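Local coordinates for PHOX (Pseudomonas fluorescens, PDB 4A9X), which is a calcium-binding alkaline phosphatase of the PhoX family, which probably releases phosphate from phosphomonoesters at a site that also holds an oxo-bridged diiron centre, at residues 182-187 against 249-254; 20-25 against 526-531; 65-70 against 549-554. All coordinates share one frame; numbering follows the deposited sequence.

Contact 1. Residues 182-187 against 249-254; sequences GKTPWG and VVEIDP
Trp-186 meets Glu-251 edge-on: the indole presents its pyrrole N-H to carboxylate oxygen OE2, and the two side chains cross at about a right angle. NE1 donates to OE2 of Glu-251 at 3.0 Å in a nearly straight bond (160° at the hydrogen). The oxygen lies close to the ring plane and is met almost in line with its C-O bond, while the carboxylate plane is turned 67° from the indole. Glu-251 can reach this far because its chain is extended, with CG anti to the backbone N (chi1 -169°). OE2 is gripped a second time by the hydroxyl of Thr-188, and OE1 makes a salt bridge with Arg-264, which would be expected to keep the buried carboxylate ionised. One face of the indole lies against Thr-184, whose CB sits 3.4 Å above the ring centre. The ring and this threonine belong to one type I turn, Thr-184 to Gly-187, closed by Gly-187 N on Thr-184 O at 3.2 Å. Beyond the turn, Gly-187 O packs 3.6 Å from CD of Pro-254. A water donates to the same carbonyl at 3.0 Å and also reaches Asp-253 OD1, a very short link best treated as doubtful; that carboxylate oxygen also accepts from Phe-255 N. The turn joins strands 178-183 and 189-193, and strand 249-252 pairs with the far side of 189-193. From this hairpin connection, Trp-186 reaches past the start of strand 189-193 to Glu-251 on strand 249-252, in a mixed sheet of what is probably a beta-propeller.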
loop_
_atom_site.group_PDB
_atom_site.type_symbol
_atom_site.label_atom_id
_atom_site.label_comp_id
_atom_site.label_asym_id
_atom_site.label_seq_id
_atom_site.Cartn_x
_atom_site.Cartn_y
_atom_site.Cartn_z
ATOM N N GLY A 182 -3.278 5.254 -4.953
ATOM C CA GLY A 182 -3.218 5.736 -6.327
ATOM C C GLY A 182 -3.618 7.191 -6.359
ATOM O O GLY A 182 -4.351 7.643 -5.489
ATOM N N LYS A 183 -3.035 7.957 -7.276
ATOM C CA LYS A 183 -3.376 9.341 -7.510
ATOM C C LYS A 183 -3.759 9.401 -8.992
ATOM O O LYS A 183 -2.922 9.088 -9.833
ATOM C CB LYS A 183 -2.196 10.265 -7.217
ATOM C CG LYS A 183 -2.562 11.737 -7.368
ATOM C CD LYS A 183 -1.401 12.672 -7.012
ATOM C CE LYS A 183 -1.741 14.105 -7.379
ATOM N NZ LYS A 183 -0.602 15.044 -7.186
ATOM N N THR A 184 -5.016 9.778 -9.301
ATOM C CA THR A 184 -5.501 9.844 -10.688
ATOM C C THR A 184 -5.208 11.178 -11.318
ATOM O O THR A 184 -5.308 12.221 -10.663
ATOM C CB THR A 184 -7.011 9.549 -10.801
ATOM O OG1 THR A 184 -7.793 10.643 -10.306
ATOM C CG2 THR A 184 -7.419 8.238 -10.109
ATOM N N PRO A 185 -5.055 11.181 -12.645
ATOM C CA PRO A 185 -4.879 12.457 -13.353
ATOM C C PRO A 185 -6.157 13.332 -13.416
ATOM O O PRO A 185 -6.057 14.494 -13.803
ATOM C CB PRO A 185 -4.379 12.018 -14.723
ATOM C CG PRO A 185 -4.857 10.685 -14.913
ATOM C CD PRO A 185 -4.932 10.034 -13.561
ATOM N N TRP A 186 -7.331 12.796 -12.984
ATOM C CA TRP A 186 -8.622 13.494 -12.891
ATOM C C TRP A 186 -8.945 13.980 -11.437
ATOM O O TRP A 186 -10.122 14.201 -11.116
ATOM C CB TRP A 186 -9.788 12.667 -13.523
ATOM C CG TRP A 186 -9.975 11.263 -13.022
ATOM C CD1 TRP A 186 -10.842 10.844 -12.050
ATOM C CD2 TRP A 186 -9.345 10.080 -13.533
ATOM N NE1 TRP A 186 -10.750 9.480 -11.894
ATOM C CE2 TRP A 186 -9.823 8.990 -12.775
ATOM C CE3 TRP A 186 -8.407 9.836 -14.554
ATOM C CZ2 TRP A 186 -9.353 7.691 -12.965
ATOM C CZ3 TRP A 186 -7.936 8.550 -14.734
ATOM C CH2 TRP A 186 -8.394 7.498 -13.943
ATOM N N GLY A 187 -7.908 14.093 -10.574
ATOM C CA GLY A 187 -7.984 14.644 -9.228
ATOM C C GLY A 187 -8.681 13.801 -8.179
ATOM O O GLY A 187 -9.290 14.338 -7.249
ATOM N N VAL A 249 -10.514 -1.703 -4.629
ATOM C CA VAL A 249 -9.904 -0.391 -4.787
ATOM C C VAL A 249 -11.069 0.593 -4.658
ATOM O O VAL A 249 -12.066 0.432 -5.343
ATOM C CB VAL A 249 -9.167 -0.229 -6.140
ATOM C CG1 VAL A 249 -8.646 1.200 -6.320
ATOM C CG2 VAL A 249 -8.034 -1.232 -6.252
ATOM N N VAL A 250 -10.928 1.594 -3.790
ATOM C CA VAL A 250 -11.950 2.580 -3.508
ATOM C C VAL A 250 -11.489 3.938 -3.968
ATOM O O VAL A 250 -10.350 4.324 -3.717
ATOM C CB VAL A 250 -12.283 2.587 -1.992
ATOM C CG1 VAL A 250 -13.440 3.521 -1.674
ATOM C CG2 VAL A 250 -12.554 1.173 -1.477
ATOM N N GLU A 251 -12.377 4.655 -4.656
ATOM C CA GLU A 251 -12.096 5.963 -5.203
ATOM C C GLU A 251 -12.726 7.048 -4.359
ATOM O O GLU A 251 -13.928 7.001 -4.071
ATOM C CB GLU A 251 -12.594 6.040 -6.622
ATOM C CG GLU A 251 -12.092 7.270 -7.340
ATOM C CD GLU A 251 -12.377 7.243 -8.817
ATOM O OE1 GLU A 251 -13.129 6.361 -9.277
ATOM O OE2 GLU A 251 -11.855 8.128 -9.516
ATOM N N ILE A 252 -11.891 8.009 -3.935
ATOM C CA ILE A 252 -12.270 9.123 -3.090
ATOM C C ILE A 252 -12.028 10.458 -3.807
ATOM O O ILE A 252 -11.003 10.627 -4.428
ATOM C CB ILE A 252 -11.430 9.034 -1.783
ATOM C CG1 ILE A 252 -11.828 7.799 -0.948
ATOM C CG2 ILE A 252 -11.566 10.302 -0.955
ATOM C CD1 ILE A 252 -10.764 7.234 -0.083
ATOM N N ASP A 253 -12.942 11.428 -3.666
ATOM C CA ASP A 253 -12.713 12.778 -4.178
ATOM C C ASP A 253 -12.319 13.603 -2.958
ATOM O O ASP A 253 -13.171 13.840 -2.091
ATOM C CB ASP A 253 -13.959 13.351 -4.862
ATOM C CG ASP A 253 -13.760 14.732 -5.458
ATOM O OD1 ASP A 253 -12.699 15.340 -5.213
ATOM O OD2 ASP A 253 -14.667 15.209 -6.150
ATOM N N PRO A 254 -11.044 14.028 -2.833
ATOM C CA PRO A 254 -10.648 14.789 -1.630
ATOM C C PRO A 254 -11.170 16.214 -1.580
ATOM O O PRO A 254 -11.176 16.821 -0.519
ATOM C CB PRO A 254 -9.123 14.792 -1.716
ATOM C CG PRO A 254 -8.836 14.742 -3.157
ATOM C CD PRO A 254 -9.897 13.856 -3.752
HETATM O O HOH W 1 -11.564 16.361 -7.207
#

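Contact 2. Residues 20-25 against 526-531; sequences TTDTIS and VGPIGC
Thr-20 touches Ile-529 through its carbonyl oxygen, with O 3.5 Å from CG1 of the isoleucine. The chain then passes Thr-21, whose carbonyl carbon faces the same CG1, and folds into an inverse gamma turn centred on Asp-22, with a weak bond from Thr-23 N to Thr-21 O. Asp-22 carries the polar part of the contact. Its CG stands anti to the backbone N (chi1 -170°), which swings OD1 onto the backbone of the other loop. There OD1 accepts from Ile-529 N at 3.2 Å through its anti lone pair, and the same oxygen lies 3.3 Å from Pro-528 CB. Ser-558 OG also binds OD1, and Thr-559 N holds OD2, so three groups fix this carboxylate. The carbonyl oxygen of Thr-23 abuts the tertiary amide nitrogen of Pro-528 at 3.3 Å; proline N carries no hydrogen, so this is packing and not a bond. Ile-24 lies side by side with the proline ring, its CD1 4.1 Å from Pro-528 CD, and its CA-H points at Val-526 O. Ile-549 and Phe-560 touch both of these side chains, continuing the apolar patch. Ser-25 and Val-526 form a single antiparallel hydrogen-bonded pair, Ser-25 N to Val-526 O and Val-526 N to Ser-25 O, each 3.0 Å. The bridge sits at the end of edge strand 521-526, shortly before strand 30-37 joins a sheet with the last strands of the chain. The contact is thus polar at Asp-22 and at the backbone bridge, with the apolar patch of Ile-24 and Pro-528 between, which is consistent with the segment being pinned at Asp-22 and Ser-25.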
loop_
_atom_site.group_PDB
_atom_site.type_symbol
_atom_site.label_atom_id
_atom_site.label_comp_id
_atom_site.label_asym_id
_atom_site.label_seq_id
_atom_site.Cartn_x
_atom_site.Cartn_y
_atom_site.Cartn_z
ATOM N N THR A 20 20.057 2.084 14.963
ATOM C CA THR A 20 19.198 1.330 15.853
ATOM C C THR A 20 18.470 2.268 16.823
ATOM O O THR A 20 17.749 1.779 17.678
ATOM C CB THR A 20 20.059 0.320 16.670
ATOM O OG1 THR A 20 20.940 1.030 17.560
ATOM C CG2 THR A 20 20.864 -0.636 15.775
ATOM N N THR A 21 18.647 3.600 16.690
ATOM C CA THR A 21 18.113 4.577 17.640
ATOM C C THR A 21 16.656 4.814 17.440
ATOM O O THR A 21 16.172 4.664 16.318
ATOM C CB THR A 21 18.889 5.898 17.549
ATOM O OG1 THR A 21 18.932 6.359 16.206
ATOM C CG2 THR A 21 20.295 5.766 18.054
ATOM N N ASP A 22 15.973 5.301 18.495
ATOM C CA ASP A 22 14.546 5.596 18.452
ATOM C C ASP A 22 14.273 7.027 17.937
ATOM O O ASP A 22 13.528 7.771 18.565
ATOM C CB ASP A 22 13.940 5.360 19.843
ATOM C CG ASP A 22 12.431 5.413 19.844
ATOM O OD1 ASP A 22 11.828 4.980 18.833
ATOM O OD2 ASP A 22 11.856 5.943 20.829
ATOM N N THR A 23 14.850 7.391 16.763
ATOM C CA THR A 23 14.764 8.723 16.169
ATOM C C THR A 23 14.801 8.611 14.652
ATOM O O THR A 23 14.936 7.508 14.136
ATOM C CB THR A 23 16.000 9.565 16.604
ATOM O OG1 THR A 23 17.161 9.061 15.943
ATOM C CG2 THR A 23 16.233 9.569 18.116
ATOM N N ILE A 24 14.758 9.764 13.946
ATOM C CA ILE A 24 14.893 9.837 12.494
ATOM C C ILE A 24 16.333 10.244 12.228
ATOM O O ILE A 24 16.733 11.303 12.711
ATOM C CB ILE A 24 13.921 10.877 11.862
ATOM C CG1 ILE A 24 12.447 10.492 12.079
ATOM C CG2 ILE A 24 14.226 11.087 10.378
ATOM C CD1 ILE A 24 11.929 9.420 11.190
ATOM N N SER A 25 17.098 9.459 11.427
ATOM C CA SER A 25 18.468 9.800 11.056
ATOM C C SER A 25 18.474 10.073 9.568
ATOM O O SER A 25 17.897 9.310 8.794
ATOM C CB SER A 25 19.448 8.693 11.437
ATOM O OG SER A 25 19.440 8.459 12.838
ATOM N N VAL A 526 16.913 6.523 8.252
ATOM C CA VAL A 526 16.643 5.408 9.146
ATOM C C VAL A 526 15.502 5.879 10.098
ATOM O O VAL A 526 15.531 7.010 10.601
ATOM C CB VAL A 526 17.871 4.919 9.919
ATOM C CG1 VAL A 526 17.496 3.773 10.843
ATOM C CG2 VAL A 526 18.969 4.509 8.961
ATOM N N GLY A 527 14.526 5.008 10.316
ATOM C CA GLY A 527 13.374 5.290 11.159
ATOM C C GLY A 527 13.581 4.820 12.585
ATOM O O GLY A 527 14.594 4.181 12.889
ATOM N N PRO A 528 12.645 5.170 13.492
ATOM C CA PRO A 528 12.766 4.768 14.906
ATOM C C PRO A 528 12.476 3.280 15.196
ATOM O O PRO A 528 12.203 2.491 14.270
ATOM C CB PRO A 528 11.775 5.703 15.600
ATOM C CG PRO A 528 10.759 5.972 14.579
ATOM C CD PRO A 528 11.417 5.964 13.270
ATOM N N ILE A 529 12.525 2.893 16.492
ATOM C CA ILE A 529 12.396 1.511 16.936
ATOM C C ILE A 529 11.030 0.903 16.711
ATOM O O ILE A 529 10.044 1.433 17.203
ATOM C CB ILE A 529 12.834 1.398 18.433
ATOM C CG1 ILE A 529 14.342 1.691 18.557
ATOM C CG2 ILE A 529 12.481 0.016 19.016
ATOM C CD1 ILE A 529 14.985 1.485 20.012
ATOM N N GLY A 530 11.002 -0.262 16.057
ATOM C CA GLY A 530 9.790 -1.032 15.865
ATOM C C GLY A 530 8.863 -0.556 14.773
ATOM O O GLY A 530 7.814 -1.160 14.586
ATOM N N CYS A 531 9.235 0.511 14.046
ATOM C CA CYS A 531 8.397 1.067 13.000
ATOM C C CYS A 531 8.703 0.371 11.689
ATOM O O CYS A 531 9.633 -0.445 11.561
ATOM C CB CYS A 531 8.689 2.565 12.858
ATOM S SG CYS A 531 10.060 2.934 11.727
#

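Contact 3. Residues 65-70 against 549-554; sequences GDNNDG and IQHPGE
Gln-550 turns its amide nitrogen to Asn-67 O and Asp-69 OD2, joining the ends of two strands from separate sheets, 68-75 and 545-550, in what is probably a beta-propeller. Its CG lies opposite the backbone N and the chain runs on extended, which carries NE2 across to both residues. NE2 donates to Asn-67 O at 3.0 Å in a nearly straight bond (168°). The acceptor lies in the amide plane of the glutamine, but the donor stands well above the plane of the carbonyl. A weak, more bent bond of 3.1 Å runs from NE2 to Asp-69 OD2, where the carboxylate is turned 82° from the amide. Glu-90 OE1 is a further partner, so three oxygens surround the two N-H groups of NE2, that of Asp-69 weakly bound. The aliphatic part of Gln-550 also packs, with CG 3.5 Å from Asn-67 CB. Next along the chain, His-551 CB lies 3.5 Å from Asn-67 OD1, the asparagine amide standing almost perpendicular (84°) to the imidazole. A second shell sets these groups. Ser-571 OG binds both Asn-67 OD1 and His-551 N and so bridges the two segments, while Asn-67 ND2 is bonded to Asn-93 OD1. Asp-66 OD1 holds the backbone N of Asn-67 at 2.8 Å. Thr-534 OG1 binds Asp-69 OD1, and this aspartate touches the mu-oxo-diiron centre. His-551 is held at both ring nitrogens, ND1 by Gly-530 O and NE2 by Glu-532 OE1. Glu-532 is a calcium ligand, which makes the histidine a second-shell residue of that site. Asn-68 O, buried without a polar partner, lies 3.5 Å from Gln-550 CG.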
loop_
_atom_site.group_PDB
_atom_site.type_symbol
_atom_site.label_atom_id
_atom_site.label_comp_id
_atom_site.label_asym_id
_atom_site.label_seq_id
_atom_site.Cartn_x
_atom_site.Cartn_y
_atom_site.Cartn_z
ATOM N N GLY A 65 -6.451 8.762 11.970
ATOM C CA GLY A 65 -6.411 7.319 12.206
ATOM C C GLY A 65 -5.052 6.784 12.604
ATOM O O GLY A 65 -4.082 7.539 12.692
ATOM N N ASP A 66 -4.996 5.481 12.901
ATOM C CA ASP A 66 -3.769 4.825 13.347
ATOM C C ASP A 66 -2.979 4.247 12.160
ATOM O O ASP A 66 -3.461 4.236 11.034
ATOM C CB ASP A 66 -4.104 3.721 14.351
ATOM C CG ASP A 66 -3.011 3.408 15.362
ATOM O OD1 ASP A 66 -1.858 3.920 15.192
ATOM O OD2 ASP A 66 -3.261 2.600 16.252
ATOM N N ASN A 67 -1.754 3.823 12.418
ATOM C CA ASN A 67 -0.837 3.233 11.436
ATOM C C ASN A 67 -0.974 3.788 10.043
ATOM O O ASN A 67 -1.237 3.050 9.099
ATOM C CB ASN A 67 -0.951 1.704 11.471
ATOM C CG ASN A 67 -0.494 1.129 12.776
ATOM O OD1 ASN A 67 0.269 1.759 13.486
ATOM N ND2 ASN A 67 -0.836 -0.113 13.045
ATOM N N ASN A 68 -0.706 5.096 9.904
ATOM C CA ASN A 68 -0.728 5.768 8.607
ATOM C C ASN A 68 0.189 5.059 7.579
ATOM O O ASN A 68 1.254 4.571 7.933
ATOM C CB ASN A 68 -0.428 7.266 8.711
ATOM C CG ASN A 68 0.805 7.619 9.508
ATOM O OD1 ASN A 68 0.708 8.170 10.592
ATOM N ND2 ASN A 68 1.981 7.358 8.989
ATOM N N ASP A 69 -0.293 4.901 6.354
ATOM C CA ASP A 69 0.395 4.114 5.345
ATOM C C ASP A 69 0.455 4.876 4.017
ATOM O O ASP A 69 1.041 5.956 3.980
ATOM C CB ASP A 69 -0.299 2.726 5.336
ATOM C CG ASP A 69 0.484 1.512 4.830
ATOM O OD1 ASP A 69 1.345 1.678 3.953
ATOM O OD2 ASP A 69 0.151 0.391 5.237
ATOM N N GLY A 70 -0.124 4.376 2.943
ATOM C CA GLY A 70 -0.013 5.065 1.667
ATOM C C GLY A 70 -0.657 6.425 1.661
ATOM O O GLY A 70 -1.632 6.649 2.374
ATOM N N ILE A 549 5.766 7.121 9.251
ATOM C CA ILE A 549 6.400 6.258 10.243
ATOM C C ILE A 549 5.256 5.467 10.878
ATOM O O ILE A 549 4.451 6.017 11.621
ATOM C CB ILE A 549 7.193 7.072 11.278
ATOM C CG1 ILE A 549 8.308 7.891 10.601
ATOM C CG2 ILE A 549 7.783 6.155 12.384
ATOM C CD1 ILE A 549 9.490 7.080 9.900
ATOM N N GLN A 550 5.141 4.188 10.530
ATOM C CA GLN A 550 4.037 3.363 10.957
ATOM C C GLN A 550 4.441 2.442 12.090
ATOM O O GLN A 550 5.560 1.905 12.084
ATOM C CB GLN A 550 3.558 2.540 9.761
ATOM C CG GLN A 550 2.215 1.896 9.965
ATOM C CD GLN A 550 1.913 0.861 8.935
ATOM O OE1 GLN A 550 2.677 -0.069 8.737
ATOM N NE2 GLN A 550 0.780 0.967 8.266
ATOM N N HIS A 551 3.539 2.310 13.075
ATOM C CA HIS A 551 3.620 1.465 14.289
ATOM C C HIS A 551 4.950 1.547 15.040
ATOM O O HIS A 551 5.577 0.529 15.376
ATOM C CB HIS A 551 3.188 -0.002 14.051
ATOM C CG HIS A 551 3.977 -0.732 13.006
ATOM N ND1 HIS A 551 5.278 -1.112 13.225
ATOM C CD2 HIS A 551 3.643 -1.049 11.734
ATOM C CE1 HIS A 551 5.685 -1.690 12.105
ATOM N NE2 HIS A 551 4.734 -1.675 11.184
ATOM N N PRO A 552 5.378 2.778 15.341
ATOM C CA PRO A 552 6.594 2.934 16.154
ATOM C C PRO A 552 6.359 2.227 17.488
ATOM O O PRO A 552 5.267 2.338 18.034
ATOM C CB PRO A 552 6.731 4.455 16.305
ATOM C CG PRO A 552 5.362 4.993 16.050
ATOM C CD PRO A 552 4.728 4.075 15.071
ATOM N N GLY A 553 7.307 1.397 17.897
ATOM C CA GLY A 553 7.218 0.646 19.142
ATOM C C GLY A 553 6.205 -0.468 19.119
ATOM O O GLY A 553 5.610 -0.740 20.157
ATOM N N GLU A 554 6.009 -1.163 17.966
ATOM C CA GLU A 554 5.037 -2.280 17.888
ATOM C C GLU A 554 5.317 -3.359 18.955
ATOM O O GLU A 554 4.385 -4.015 19.407
ATOM C CB GLU A 554 5.006 -2.919 16.493
ATOM C CG GLU A 554 6.272 -3.704 16.118
ATOM C CD GLU A 554 6.360 -4.151 14.668
ATOM O OE1 GLU A 554 7.491 -4.293 14.158
ATOM O OE2 GLU A 554 5.300 -4.383 14.047
#

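Overall arrangement
Contacts 2 and 3 form one continuous region, their centres about 13 Å apart: Ile-529 O and Gly-553 N probably hydrogen-bond at 2.8 Å. Their segments alternate along the chain, so the N-terminal residues 20-25 and 65-70 both meet its last third, as expected if the propeller closes by bringing its ends together. Contact 3 reaches the metal site, with the side chain of Asp-69 about 4 Å from the diiron centre and that of Gln-550 about 4 Å from a calcium ion. Contact 2 stands further back, the Gly-527 position about 14 Å from calcium. Contact 1, nested within the loops closed by contacts 2 and 3, lies about 7 Å from contact 3 and about 21 Å from contact 2 by nearest atoms.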